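Local coordinates for uncharacterized protein YfeY (Escherichia coli, PDB 2QZB) that is of unknown function but belongs to the DUF1131 family and is probably made as a lipoprotein with a signal sequence, at residues His132-Ser138 against Lys158-Trp164. Residues are numbered along the deposited sequence; the frame is centred on the assembly and turned at random.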
ATOM      1  N   HIS A 132       1.082 -10.721  -4.292  1.00 28.66           N
ATOM      2  CA  HIS A 132       0.140  -9.889  -3.502  1.00 26.64           C
ATOM      3  C   HIS A 132       0.601  -8.483  -3.196  1.00 25.37           C
ATOM      4  O   HIS A 132      -0.228  -7.643  -2.875  1.00 25.31           O
ATOM      5  CB  HIS A 132      -0.236 -10.611  -2.203  1.00 26.97           C
ATOM      6  CG  HIS A 132      -0.940 -11.900  -2.435  1.00 30.24           C
ATOM      7  ND1 HIS A 132      -0.306 -13.124  -2.341  1.00 33.26           N
ATOM      8  CD2 HIS A 132      -2.210 -12.160  -2.833  1.00 31.74           C
ATOM      9  CE1 HIS A 132      -1.164 -14.079  -2.655  1.00 33.45           C
ATOM     10  NE2 HIS A 132      -2.328 -13.523  -2.944  1.00 32.18           N
ATOM     11  N   ILE A 133       1.909  -8.214  -3.310  1.00 24.10           N
ATOM     12  CA  ILE A 133       2.507  -6.918  -2.895  1.00 23.47           C
ATOM     13  C   ILE A 133       2.907  -6.032  -4.079  1.00 24.71           C
ATOM     14  O   ILE A 133       3.481  -6.525  -5.086  1.00 23.16           O
ATOM     15  CB  ILE A 133       3.710  -7.151  -1.919  1.00 23.18           C
ATOM     16  CG1 ILE A 133       3.279  -7.996  -0.723  1.00 22.05           C
ATOM     17  CG2 ILE A 133       4.365  -5.821  -1.447  1.00 23.11           C
ATOM     18  CD1 ILE A 133       4.492  -8.540   0.094  1.00 24.19           C
ATOM     19  N   SER A 134       2.574  -4.734  -3.961  1.00 24.39           N
ATOM     20  CA  SER A 134       2.928  -3.692  -4.906  1.00 25.73           C
ATOM     21  C   SER A 134       3.479  -2.526  -4.097  1.00 25.35           C
ATOM     22  O   SER A 134       3.204  -2.433  -2.905  1.00 24.94           O
ATOM     23  CB  SER A 134       1.686  -3.191  -5.643  1.00 26.63           C
ATOM     24  OG  SER A 134       1.075  -4.232  -6.392  1.00 32.85           O
ATOM     25  N   TYR A 135       4.225  -1.641  -4.754  1.00 25.01           N
ATOM     26  CA  TYR A 135       4.767  -0.434  -4.132  1.00 25.92           C
ATOM     27  C   TYR A 135       4.269   0.726  -4.964  1.00 25.65           C
ATOM     28  O   TYR A 135       4.272   0.650  -6.202  1.00 26.79           O
ATOM     29  CB  TYR A 135       6.313  -0.448  -4.145  1.00 25.34           C
ATOM     30  CG  TYR A 135       6.964  -1.733  -3.659  1.00 25.15           C
ATOM     31  CD1 TYR A 135       6.714  -2.230  -2.387  1.00 24.04           C
ATOM     32  CD2 TYR A 135       7.850  -2.442  -4.475  1.00 25.44           C
ATOM     33  CE1 TYR A 135       7.285  -3.412  -1.951  1.00 24.65           C
ATOM     34  CE2 TYR A 135       8.455  -3.612  -4.029  1.00 21.53           C
ATOM     35  CZ  TYR A 135       8.176  -4.086  -2.777  1.00 25.64           C
ATOM     36  OH  TYR A 135       8.785  -5.230  -2.313  1.00 24.33           O
ATOM     37  N   GLN A 136       3.825   1.795  -4.332  1.00 25.25           N
ATOM     38  CA  GLN A 136       3.644   3.035  -5.086  1.00 26.01           C
ATOM     39  C   GLN A 136       4.834   3.939  -4.844  1.00 25.57           C
ATOM     40  O   GLN A 136       5.435   3.921  -3.751  1.00 24.68           O
ATOM     41  CB  GLN A 136       2.333   3.770  -4.740  1.00 26.57           C
ATOM     42  CG  GLN A 136       1.059   2.977  -5.046  1.00 28.48           C
ATOM     43  CD  GLN A 136      -0.229   3.837  -5.001  1.00 29.24           C
ATOM     44  OE1 GLN A 136      -0.214   4.999  -4.563  1.00 32.54           O
ATOM     45  NE2 GLN A 136      -1.341   3.255  -5.463  1.00 32.43           N
ATOM     46  N   PHE A 137       5.178   4.732  -5.861  1.00 25.65           N
ATOM     47  CA  PHE A 137       6.353   5.608  -5.804  1.00 25.66           C
ATOM     48  C   PHE A 137       5.879   7.027  -5.991  1.00 26.88           C
ATOM     49  O   PHE A 137       4.891   7.254  -6.686  1.00 26.44           O
ATOM     50  CB  PHE A 137       7.369   5.233  -6.908  1.00 24.48           C
ATOM     51  CG  PHE A 137       8.108   3.957  -6.621  1.00 23.52           C
ATOM     52  CD1 PHE A 137       7.569   2.722  -6.999  1.00 23.42           C
ATOM     53  CD2 PHE A 137       9.295   3.980  -5.934  1.00 22.78           C
ATOM     54  CE1 PHE A 137       8.226   1.547  -6.702  1.00 22.37           C
ATOM     55  CE2 PHE A 137       9.956   2.820  -5.647  1.00 24.50           C
ATOM     56  CZ  PHE A 137       9.413   1.594  -6.009  1.00 23.01           C
ATOM     57  N   SER A 138       6.556   7.989  -5.372  1.00 27.65           N
ATOM     58  CA  SER A 138       6.306   9.389  -5.740  1.00 29.63           C
ATOM     59  C   SER A 138       7.587  10.187  -5.782  1.00 30.49           C
ATOM     60  O   SER A 138       8.609   9.769  -5.214  1.00 29.95           O
ATOM     61  CB  SER A 138       5.224  10.070  -4.893  1.00 29.97           C
ATOM     62  OG  SER A 138       5.224   9.664  -3.551  1.00 34.17           O
ATOM     63  N   LYS A 158      10.764   7.616  -4.664  1.00 22.57           N
ATOM     64  CA  LYS A 158      10.857   6.785  -3.470  1.00 24.57           C
ATOM     65  C   LYS A 158       9.499   6.179  -3.164  1.00 23.92           C
ATOM     66  O   LYS A 158       8.493   6.787  -3.478  1.00 23.24           O
ATOM     67  CB  LYS A 158      11.334   7.610  -2.258  1.00 24.93           C
ATOM     68  CG  LYS A 158      12.786   8.081  -2.427  1.00 28.27           C
ATOM     69  CD  LYS A 158      13.288   8.819  -1.212  1.00 32.51           C
ATOM     70  CE  LYS A 158      14.726   9.361  -1.466  1.00 35.34           C
ATOM     71  NZ  LYS A 158      15.052  10.420  -0.421  1.00 40.61           N
ATOM     72  N   VAL A 159       9.508   5.018  -2.511  1.00 22.50           N
ATOM     73  CA  VAL A 159       8.315   4.314  -2.153  1.00 23.16           C
ATOM     74  C   VAL A 159       7.505   5.196  -1.205  1.00 24.22           C
ATOM     75  O   VAL A 159       8.022   5.628  -0.162  1.00 24.40           O
ATOM     76  CB  VAL A 159       8.656   2.948  -1.432  1.00 22.90           C
ATOM     77  CG1 VAL A 159       7.392   2.306  -0.858  1.00 22.33           C
ATOM     78  CG2 VAL A 159       9.335   1.973  -2.397  1.00 21.55           C
ATOM     79  N   SER A 160       6.250   5.444  -1.545  1.00 24.08           N
ATOM     80  CA  SER A 160       5.385   6.265  -0.689  1.00 25.00           C
ATOM     81  C   SER A 160       4.198   5.461  -0.147  1.00 25.45           C
ATOM     82  O   SER A 160       3.518   5.896   0.765  1.00 25.57           O
ATOM     83  CB  SER A 160       4.875   7.473  -1.458  1.00 25.79           C
ATOM     84  OG  SER A 160       4.241   7.045  -2.645  1.00 25.00           O
ATOM     85  N   LYS A 161       3.970   4.270  -0.695  1.00 25.11           N
ATOM     86  CA  LYS A 161       2.975   3.363  -0.140  1.00 24.86           C
ATOM     87  C   LYS A 161       3.339   1.915  -0.467  1.00 24.47           C
ATOM     88  O   LYS A 161       3.922   1.635  -1.523  1.00 22.72           O
ATOM     89  CB  LYS A 161       1.626   3.753  -0.728  1.00 25.68           C
ATOM     90  CG  LYS A 161       0.445   2.998  -0.260  1.00 28.16           C
ATOM     91  CD  LYS A 161      -0.702   3.976  -0.180  1.00 36.35           C
ATOM     92  CE  LYS A 161      -1.294   4.249  -1.521  1.00 38.81           C
ATOM     93  NZ  LYS A 161      -2.541   5.065  -1.367  1.00 45.36           N
ATOM     94  N   ILE A 162       3.010   0.998   0.440  1.00 24.27           N
ATOM     95  CA  ILE A 162       3.123  -0.421   0.156  1.00 24.11           C
ATOM     96  C   ILE A 162       1.678  -0.976   0.140  1.00 25.12           C
ATOM     97  O   ILE A 162       0.893  -0.730   1.079  1.00 25.66           O
ATOM     98  CB  ILE A 162       4.022  -1.170   1.201  1.00 23.70           C
ATOM     99  CG1 ILE A 162       5.436  -0.533   1.269  1.00 23.28           C
ATOM    100  CG2 ILE A 162       4.126  -2.677   0.839  1.00 24.39           C
ATOM    101  CD1 ILE A 162       6.272  -1.051   2.359  1.00 22.45           C
ATOM    102  N   ILE A 163       1.333  -1.718  -0.908  1.00 23.78           N
ATOM    103  CA  ILE A 163      -0.042  -2.226  -1.064  1.00 23.99           C
ATOM    104  C   ILE A 163      -0.066  -3.741  -1.058  1.00 24.48           C
ATOM    105  O   ILE A 163       0.679  -4.390  -1.814  1.00 23.55           O
ATOM    106  CB  ILE A 163      -0.657  -1.696  -2.362  1.00 24.08           C
ATOM    107  CG1 ILE A 163      -0.526  -0.168  -2.402  1.00 23.54           C
ATOM    108  CG2 ILE A 163      -2.125  -2.168  -2.525  1.00 23.72           C
ATOM    109  CD1 ILE A 163      -0.785   0.370  -3.745  1.00 29.11           C
ATOM    110  N   TRP A 164      -0.905  -4.310  -0.209  1.00 24.15           N
ATOM    111  CA  TRP A 164      -1.154  -5.739  -0.232  1.00 24.59           C
ATOM    112  C   TRP A 164      -2.546  -5.973  -0.824  1.00 25.63           C
ATOM    113  O   TRP A 164      -3.495  -5.240  -0.460  1.00 25.49           O
ATOM    114  CB  TRP A 164      -1.096  -6.323   1.183  1.00 24.76           C
ATOM    115  CG  TRP A 164      -1.538  -7.778   1.224  1.00 26.07           C
ATOM    116  CD1 TRP A 164      -0.749  -8.871   1.027  1.00 26.67           C
ATOM    117  CD2 TRP A 164      -2.871  -8.284   1.484  1.00 26.52           C
ATOM    118  NE1 TRP A 164      -1.501 -10.029   1.147  1.00 29.23           N
ATOM    119  CE2 TRP A 164      -2.801  -9.693   1.438  1.00 28.16           C
ATOM    120  CE3 TRP A 164      -4.112  -7.675   1.760  1.00 28.95           C
ATOM    121  CZ2 TRP A 164      -3.932 -10.517   1.643  1.00 26.76           C
ATOM    122  CZ3 TRP A 164      -5.224  -8.484   1.969  1.00 28.36           C
ATOM    123  CH2 TRP A 164      -5.130  -9.898   1.905  1.00 27.05           C
TER
HETATM  124  O   HOH W   1       1.596   6.966  -3.108  1.00 28.93           O
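A classic beta bulge breaks the antiparallel pairing of strands 133-138 and 158-164, with Ser160 and Lys161 together facing Gln136. The carbonyl oxygen of Gln136 takes both amides of the bulge: Ser160 N at 2.8 Å, and Lys161 N through a weak, longer bond. Gln136 N in turn donates to Lys161 O at 2.8 Å. On either side of the bulge the pairing is regular, with two-way backbone bonds between Ser134 and Ile163 and between Ser138 and Lys158.

The Gln136 side chain runs out extended beyond CG and lies alongside Lys161, whose chain bends at chi2 (144°) and chi3 (79°), bringing CE to 3.3 Å from Gln136 OE1. The Ile163 side chain runs obliquely to that of Gln136, and its CD1 comes 3.4 Å from both CG and NE2 of Gln136. A water donates to Gln136 OE1 and also bonds Ser160 OG, tying the amide to the bulge, while NE2 is held by Glu124 of the next strand. With an alanine here, the water and Glu124 would probably lose their amide partner and Ile163 CD1 would be uncovered.

Ile133, Tyr135, Ile162 and Trp164 share the other face. Ile162 CG2 meets Ile133 CG2 at 3.9 Å and comes to the edge of the Tyr135 ring, near its plane. At the bulge the side chains of Phe137 and Val159 diverge, yet Val159 CG2 still approaches Phe137 CE2 to 3.4 Å. At the strand end, Trp164 NE1 lies 3.6 Å from His132 CB; the two rings are near parallel but slid apart, and His132 ND1 bonds Glu18 OE1 while Trp164 NE1 bonds Glu18 O.

By accepting two amides, one weakly, Gln136 O accommodates the extra residue of strand 158-164, and the water links its side chain to Ser160 on a mixed face that also holds buried Ile163.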